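Local coordinates for mandelate racemase/muconate lactonizing protein (Paenibacillus sp., PDB 3V5C), which probably dehydrates galacturonate as a magnesium-dependent member of the enolase superfamily, at residues Tyr136-Leu140 / Gly172-Met178; Asn210-Leu214 / Ala234-Glu238; Tyr243-Lys247 / Leu258-Gly262. The protein carries 1 engineered substitution. All coordinates share one frame; numbering follows the deposited sequence.

Contact 1: residues Tyr136-Leu140 / Gly172-Met178; sequences YFDDL and GRGGRHM
One face of the F137 ring is covered by the aliphatic part of R173: R173 CG sits 3.5 Å from the ring centroid, only 6° off the normal, a CH-pi contact over the middle of the ring. H177 meets the same ring at its edge, with its CD2 3.9 Å from F137 CD2. The R173 chain, extended from CG to NE, runs back along the phenyl group, and its guanidinium in turn carries F137 CD1 over one face, the two planes 39° apart. At the guanidinium edge stands D139, gripped side-on: R173 NH1 reaches D139 OD1 at 2.8 Å, and R173 NE lies 3.1 Å from D139 OD2 and also bonds OD1. The NH1 bond comes from above the carboxylate plane, whereas NE is taken by the syn lone pairs of D139 OD1 and OD2. Both segments are loops that follow neighbouring parallel strands, 126-135 and 167-170, of the TIM-barrel domain, and F137 to L140 forms a type I beta turn. The charges extend into helix 180-198, where R186 also pairs with D139 and D187 with R173 NH2. L140 spreads its two methyls, CD1 against H177 CB and CD2 at 3.7 Å from M178 CG.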
# COMPACT_ATOMS: atom_id res chain seq x y z
N TYR A 136 -6.13 -5.10 -13.62
CA TYR A 136 -6.35 -6.52 -13.42
C TYR A 136 -6.62 -7.25 -14.75
O TYR A 136 -6.44 -6.66 -15.81
CB TYR A 136 -7.47 -6.74 -12.37
CG TYR A 136 -6.91 -6.60 -10.96
CD1 TYR A 136 -6.34 -5.40 -10.53
CD2 TYR A 136 -6.89 -7.68 -10.08
CE1 TYR A 136 -5.78 -5.28 -9.27
CE2 TYR A 136 -6.33 -7.56 -8.81
CZ TYR A 136 -5.79 -6.36 -8.42
OH TYR A 136 -5.22 -6.26 -7.17
N PHE A 137 -7.01 -8.53 -14.68
CA PHE A 137 -7.26 -9.32 -15.89
C PHE A 137 -8.65 -9.00 -16.42
O PHE A 137 -9.53 -9.87 -16.50
CB PHE A 137 -7.22 -10.81 -15.59
CG PHE A 137 -5.86 -11.36 -15.21
CD1 PHE A 137 -4.68 -10.59 -15.29
CD2 PHE A 137 -5.75 -12.68 -14.81
CE1 PHE A 137 -3.43 -11.15 -14.93
CE2 PHE A 137 -4.52 -13.24 -14.47
CZ PHE A 137 -3.37 -12.48 -14.53
N ASP A 138 -8.85 -7.74 -16.80
CA ASP A 138 -10.19 -7.25 -17.12
C ASP A 138 -10.59 -7.59 -18.55
O ASP A 138 -11.67 -7.20 -19.02
CB ASP A 138 -10.21 -5.75 -16.91
CG ASP A 138 -9.88 -5.38 -15.46
OD1 ASP A 138 -10.55 -5.94 -14.56
OD2 ASP A 138 -8.98 -4.55 -15.25
N ASP A 139 -9.71 -8.34 -19.21
CA ASP A 139 -9.82 -8.69 -20.62
C ASP A 139 -10.20 -10.15 -20.85
O ASP A 139 -10.21 -10.59 -21.99
CB ASP A 139 -8.46 -8.50 -21.27
CG ASP A 139 -7.39 -9.33 -20.58
OD1 ASP A 139 -7.15 -9.09 -19.39
OD2 ASP A 139 -6.81 -10.23 -21.21
N LEU A 140 -10.47 -10.91 -19.79
CA LEU A 140 -10.58 -12.36 -19.94
C LEU A 140 -11.82 -12.80 -20.72
O LEU A 140 -11.84 -13.92 -21.25
CB LEU A 140 -10.51 -13.06 -18.59
CG LEU A 140 -9.17 -13.00 -17.86
CD1 LEU A 140 -9.28 -13.77 -16.56
CD2 LEU A 140 -8.07 -13.58 -18.72
N GLY A 172 0.50 -13.05 -15.68
CA GLY A 172 0.26 -14.40 -15.20
C GLY A 172 -1.03 -15.05 -15.68
O GLY A 172 -1.52 -16.02 -15.08
N ARG A 173 -1.59 -14.53 -16.77
CA ARG A 173 -2.88 -15.03 -17.21
C ARG A 173 -2.86 -16.55 -17.48
O ARG A 173 -3.86 -17.23 -17.26
CB ARG A 173 -3.31 -14.28 -18.46
CG ARG A 173 -3.76 -12.87 -18.19
CD ARG A 173 -3.80 -12.09 -19.52
NE ARG A 173 -4.43 -10.81 -19.29
CZ ARG A 173 -3.83 -9.80 -18.67
NH1 ARG A 173 -4.50 -8.67 -18.45
NH2 ARG A 173 -2.56 -9.92 -18.28
N GLY A 174 -1.71 -17.07 -17.92
CA GLY A 174 -1.59 -18.48 -18.23
C GLY A 174 -1.37 -19.41 -17.03
O GLY A 174 -1.37 -20.63 -17.20
N GLY A 175 -1.20 -18.88 -15.83
CA GLY A 175 -0.99 -19.75 -14.68
C GLY A 175 -2.25 -20.50 -14.27
O GLY A 175 -2.21 -21.66 -13.86
N ARG A 176 -3.39 -19.83 -14.38
CA ARG A 176 -4.65 -20.42 -13.96
C ARG A 176 -5.79 -20.13 -14.94
O ARG A 176 -6.49 -21.05 -15.34
CB ARG A 176 -5.03 -19.91 -12.57
CG ARG A 176 -6.37 -20.44 -12.12
CD ARG A 176 -6.70 -20.06 -10.69
NE ARG A 176 -7.95 -20.71 -10.31
CZ ARG A 176 -8.62 -20.48 -9.18
NH1 ARG A 176 -8.18 -19.59 -8.29
NH2 ARG A 176 -9.74 -21.15 -8.95
N HIS A 177 -5.99 -18.87 -15.33
CA HIS A 177 -7.24 -18.49 -16.00
C HIS A 177 -7.32 -18.68 -17.52
O HIS A 177 -8.43 -18.73 -18.08
CB HIS A 177 -7.61 -17.04 -15.64
CG HIS A 177 -7.73 -16.80 -14.17
ND1 HIS A 177 -8.73 -17.35 -13.40
CD2 HIS A 177 -6.97 -16.05 -13.33
CE1 HIS A 177 -8.58 -16.96 -12.14
NE2 HIS A 177 -7.52 -16.18 -12.07
N MET A 178 -6.18 -18.73 -18.18
CA MET A 178 -6.10 -18.97 -19.62
C MET A 178 -5.09 -20.08 -19.85
O MET A 178 -4.28 -20.36 -18.98
CB MET A 178 -5.60 -17.72 -20.35
CG MET A 178 -6.52 -16.52 -20.34
SD MET A 178 -5.84 -15.20 -21.36
CE MET A 178 -5.95 -15.96 -23.00

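Contact 2: residues Asn210-Leu214 / Ala234-Glu238; sequences NAYNL and AAFHE. Engineered in segment 234-238: A234 (natural residue Glu). With MG (magnesium ion), chain E.
The F236 ring and the L214 side chain cross obliquely, F236 CE1 lying 4.1 Å from L214 CD1 and nearer still to the backbone, 3.8 Å from L214 CA. The two segments are successive strand-to-helix loops of the enolase-type barrel, following strands 204-207 and 231-233, at the end of the barrel where this superfamily holds its metal. F236 CG is wedged between its own backbone N and carbonyl carbon (chi1 39°), a rotamer that turns the ring toward the start of helix 214-223, with CD1 beside the N213 carbonyl carbon; Y243 of the following helix packs against the same ring. Y212 turns its phenol away from this group toward D187, which its hydroxyl bonds, while its CB stays close to the A235 carbonyl. Backbone bonds hold the loops together. A234 O accepts the backbone N of N210 at 2.7 Å, and A235 O accepts Y212 N at 3.0 Å. A water bridges the loops as well, donating to N210 O and accepting from H237 N. The N210 side chain lies by the backbone link where F236 joins H237. Next to N210 stands A234, an engineered alanine where the natural sequence has glutamate. E238 bends at chi2 to bring its carboxylate to the magnesium, and its two oxygens have different partners. E238 OE2 binds the magnesium at 2.1 Å, while E238 OE1, which also takes the backbone N of S267, accepts a hydrogen bond from a metal-bound water 2.8 Å away.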
# COMPACT_ATOMS: atom_id res chain seq x y z
N ASN A 210 2.74 -14.50 -8.43
CA ASN A 210 3.42 -15.79 -8.32
C ASN A 210 3.06 -16.85 -9.36
O ASN A 210 3.38 -18.03 -9.19
CB ASN A 210 3.25 -16.37 -6.91
CG ASN A 210 4.01 -15.57 -5.87
OD1 ASN A 210 5.02 -14.92 -6.18
ND2 ASN A 210 3.54 -15.62 -4.63
N ALA A 211 2.44 -16.43 -10.46
CA ALA A 211 1.94 -17.38 -11.44
C ALA A 211 2.99 -17.86 -12.44
O ALA A 211 2.70 -18.74 -13.24
CB ALA A 211 0.75 -16.80 -12.18
N TYR A 212 4.18 -17.27 -12.41
CA TYR A 212 5.24 -17.71 -13.31
C TYR A 212 6.15 -18.74 -12.63
O TYR A 212 5.96 -19.06 -11.46
CB TYR A 212 6.07 -16.51 -13.76
CG TYR A 212 5.38 -15.56 -14.74
CD1 TYR A 212 4.25 -15.94 -15.47
CD2 TYR A 212 5.89 -14.28 -14.95
CE1 TYR A 212 3.64 -15.05 -16.38
CE2 TYR A 212 5.30 -13.40 -15.83
CZ TYR A 212 4.20 -13.78 -16.54
OH TYR A 212 3.67 -12.86 -17.42
N ASN A 213 7.11 -19.28 -13.39
CA ASN A 213 8.32 -19.91 -12.84
C ASN A 213 9.49 -19.15 -13.49
O ASN A 213 9.26 -18.15 -14.21
CB ASN A 213 8.35 -21.43 -13.11
CG ASN A 213 8.24 -21.78 -14.59
OD1 ASN A 213 8.47 -20.94 -15.46
ND2 ASN A 213 7.89 -23.03 -14.87
N LEU A 214 10.72 -19.55 -13.22
CA LEU A 214 11.84 -18.74 -13.64
C LEU A 214 11.92 -18.63 -15.17
O LEU A 214 12.19 -17.55 -15.71
CB LEU A 214 13.15 -19.26 -13.03
CG LEU A 214 14.44 -18.55 -13.43
CD1 LEU A 214 14.44 -17.08 -13.01
CD2 LEU A 214 15.63 -19.29 -12.78
N ALA A 234 6.60 -10.27 -7.63
CA ALA A 234 5.96 -11.56 -7.39
C ALA A 234 5.95 -12.47 -8.62
O ALA A 234 4.93 -13.03 -8.96
CB ALA A 234 4.55 -11.37 -6.85
N ALA A 235 7.11 -12.61 -9.27
CA ALA A 235 7.19 -13.50 -10.43
C ALA A 235 6.81 -14.93 -10.05
O ALA A 235 6.06 -15.62 -10.78
CB ALA A 235 8.59 -13.46 -11.02
N PHE A 236 7.30 -15.35 -8.89
CA PHE A 236 7.07 -16.67 -8.32
C PHE A 236 7.40 -16.51 -6.85
O PHE A 236 8.06 -15.55 -6.46
CB PHE A 236 7.98 -17.71 -8.98
CG PHE A 236 9.38 -17.19 -9.26
CD1 PHE A 236 9.75 -16.79 -10.55
CD2 PHE A 236 10.30 -17.07 -8.24
CE1 PHE A 236 11.03 -16.29 -10.81
CE2 PHE A 236 11.58 -16.57 -8.48
CZ PHE A 236 11.96 -16.18 -9.77
N HIS A 237 6.93 -17.43 -6.02
CA HIS A 237 7.22 -17.28 -4.60
C HIS A 237 8.72 -17.14 -4.40
O HIS A 237 9.51 -17.90 -4.95
CB HIS A 237 6.67 -18.44 -3.78
CG HIS A 237 6.81 -18.22 -2.31
ND1 HIS A 237 6.14 -17.21 -1.66
CD2 HIS A 237 7.57 -18.83 -1.38
CE1 HIS A 237 6.47 -17.22 -0.38
NE2 HIS A 237 7.33 -18.20 -0.18
N GLU A 238 9.11 -16.13 -3.61
CA GLU A 238 10.51 -15.78 -3.46
C GLU A 238 11.39 -16.98 -3.09
O GLU A 238 11.04 -17.81 -2.25
CB GLU A 238 10.68 -14.67 -2.43
CG GLU A 238 10.05 -14.97 -1.08
CD GLU A 238 8.67 -14.38 -0.93
OE1 GLU A 238 8.29 -14.02 0.21
OE2 GLU A 238 7.94 -14.25 -1.95
MG MG E . 6.33 -13.04 -2.60
O HOH W 1 4.86 -19.57 -6.95
O HOH W 2 4.90 -14.61 -2.18
O HOH W 3 6.24 -12.31 -0.56
O HOH W 4 6.60 -13.83 -4.55
O HOH W 5 4.78 -11.69 -3.11

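Contact 3: residues Tyr243-Lys247 / Leu258-Gly262; sequences YEDLK and LIADG. With MG (magnesium ion), chain E.
D261 OD2 accepts the Y243 hydroxyl, Y243 OH lying 2.6 Å away, and a magnesium-bound water 2.9 Å from D261 OD2 probably donates as well. The phenol OH donates from the anti side of the carboxylate, 25° out of its plane, and the ring stands steeply against that carboxylate, their planes 77° apart. The other oxygen, D261 OD1, binds the magnesium at 2.0 Å and accepts the amide of G262 through its anti lone pair. Each oxygen is thus tied separately, which should limit rotation of the carboxylate; Y243 acts as a second-shell residue positioning a metal ligand. E238 supplies the other protein oxygen bound to the ion. This is the return half of a beta-alpha-beta unit of the barrel: helix 240-253 packs on strand 258-261 with segment axes 10.5 Å apart and running nearly antiparallel, at 156°. Between them I259 is the hub. I259 CG2, anti to the backbone N, rises under one face of the Y243 ring, 3.7 Å from the centroid and shifted toward the rim, in a CH-pi contact. I259 CD1 meets L246 CD2 at 3.6 Å, and I259 CG1 lies alongside the aliphatic part of K247, with K247 CE 3.8 Å away. A leucine in place of Y243 would probably leave D261 OD2 without its hydroxyl donor and the carboxylate freer to turn, besides stripping I259 CG2 of its aromatic cover. The bends in the K247 chain carry its amine past I259 to D280, with which it forms a salt bridge.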
# COMPACT_ATOMS: atom_id res chain seq x y z
N TYR A 243 16.11 -16.14 -7.65
CA TYR A 243 16.39 -14.72 -7.85
C TYR A 243 17.87 -14.42 -8.12
O TYR A 243 18.18 -13.52 -8.87
CB TYR A 243 15.86 -13.91 -6.66
CG TYR A 243 14.37 -13.57 -6.71
CD1 TYR A 243 13.71 -13.34 -7.92
CD2 TYR A 243 13.64 -13.45 -5.54
CE1 TYR A 243 12.35 -12.99 -7.94
CE2 TYR A 243 12.29 -13.12 -5.54
CZ TYR A 243 11.66 -12.87 -6.74
OH TYR A 243 10.33 -12.52 -6.70
N GLU A 244 18.78 -15.19 -7.51
CA GLU A 244 20.20 -15.03 -7.82
C GLU A 244 20.41 -15.28 -9.31
O GLU A 244 21.13 -14.53 -9.98
CB GLU A 244 21.06 -16.00 -7.01
CG GLU A 244 22.55 -15.82 -7.26
CD GLU A 244 23.40 -16.82 -6.49
OE1 GLU A 244 22.86 -17.81 -5.97
OE2 GLU A 244 24.63 -16.61 -6.44
N ASP A 245 19.77 -16.32 -9.81
CA ASP A 245 19.84 -16.69 -11.22
C ASP A 245 19.26 -15.57 -12.09
O ASP A 245 19.92 -15.08 -13.00
CB ASP A 245 19.13 -18.04 -11.45
CG ASP A 245 19.10 -18.49 -12.91
OD1 ASP A 245 18.91 -17.63 -13.80
OD2 ASP A 245 19.24 -19.71 -13.19
N LEU A 246 18.04 -15.13 -11.78
CA LEU A 246 17.38 -14.08 -12.55
C LEU A 246 18.22 -12.81 -12.59
O LEU A 246 18.38 -12.19 -13.64
CB LEU A 246 16.01 -13.77 -11.96
CG LEU A 246 15.15 -12.79 -12.75
CD1 LEU A 246 15.01 -13.29 -14.18
CD2 LEU A 246 13.78 -12.68 -12.12
N LYS A 247 18.75 -12.41 -11.45
CA LYS A 247 19.58 -11.21 -11.39
C LYS A 247 20.81 -11.30 -12.29
O LYS A 247 21.16 -10.34 -12.97
CB LYS A 247 20.00 -10.94 -9.95
CG LYS A 247 18.90 -10.35 -9.12
CD LYS A 247 18.62 -8.95 -9.56
CE LYS A 247 18.12 -8.10 -8.41
NZ LYS A 247 18.80 -6.78 -8.41
N LEU A 258 14.08 -3.86 -11.72
CA LEU A 258 14.20 -4.17 -10.29
C LEU A 258 13.34 -5.38 -9.94
O LEU A 258 12.31 -5.61 -10.59
CB LEU A 258 13.75 -2.98 -9.44
CG LEU A 258 14.56 -1.71 -9.67
CD1 LEU A 258 13.78 -0.51 -9.16
CD2 LEU A 258 15.92 -1.81 -9.00
N ILE A 259 13.76 -6.13 -8.94
CA ILE A 259 12.97 -7.25 -8.41
C ILE A 259 12.25 -6.80 -7.13
O ILE A 259 12.89 -6.32 -6.18
CB ILE A 259 13.86 -8.47 -8.12
CG1 ILE A 259 14.52 -8.98 -9.41
CG2 ILE A 259 13.06 -9.58 -7.41
CD1 ILE A 259 13.55 -9.44 -10.47
N ALA A 260 10.92 -6.97 -7.09
CA ALA A 260 10.10 -6.52 -5.97
C ALA A 260 9.36 -7.71 -5.37
O ALA A 260 8.82 -8.56 -6.10
CB ALA A 260 9.12 -5.43 -6.43
N ASP A 261 9.33 -7.80 -4.04
CA ASP A 261 8.62 -8.91 -3.41
C ASP A 261 8.36 -8.56 -1.95
O ASP A 261 8.84 -7.53 -1.48
CB ASP A 261 9.47 -10.19 -3.55
CG ASP A 261 8.64 -11.45 -3.69
OD1 ASP A 261 7.58 -11.52 -3.05
OD2 ASP A 261 9.06 -12.38 -4.42
N GLY A 262 7.57 -9.38 -1.26
CA GLY A 262 7.32 -9.15 0.15
C GLY A 262 5.88 -9.23 0.60
O GLY A 262 5.62 -9.31 1.79
MG MG E . 6.33 -13.04 -2.60
O HOH W 4 6.60 -13.83 -4.55
O HOH W 3 6.24 -12.31 -0.56
O HOH W 2 4.90 -14.61 -2.18
O HOH W 5 4.78 -11.69 -3.11

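The three contacts illustrate how one barrel uses different chemistry at different stations. Contacts 1 and 3 are largely buried, whereas contact 2 is only partly so and includes exposed residues. Contact 1 joins two loops through an ion pair whose arginine also packs its aliphatic chain on an aromatic ring; contact 2 joins two loops mainly by backbone bonds; contact 3 sets a helix on a strand with an apolar centre and a polar end. Contacts 2 and 3, with centres about 10 Å apart, each give one carboxylate to the same magnesium and share its waters. Contact 1 touches contact 2 around G172 and A211 but stays about 13 Å from contact 3 at the nearest atoms.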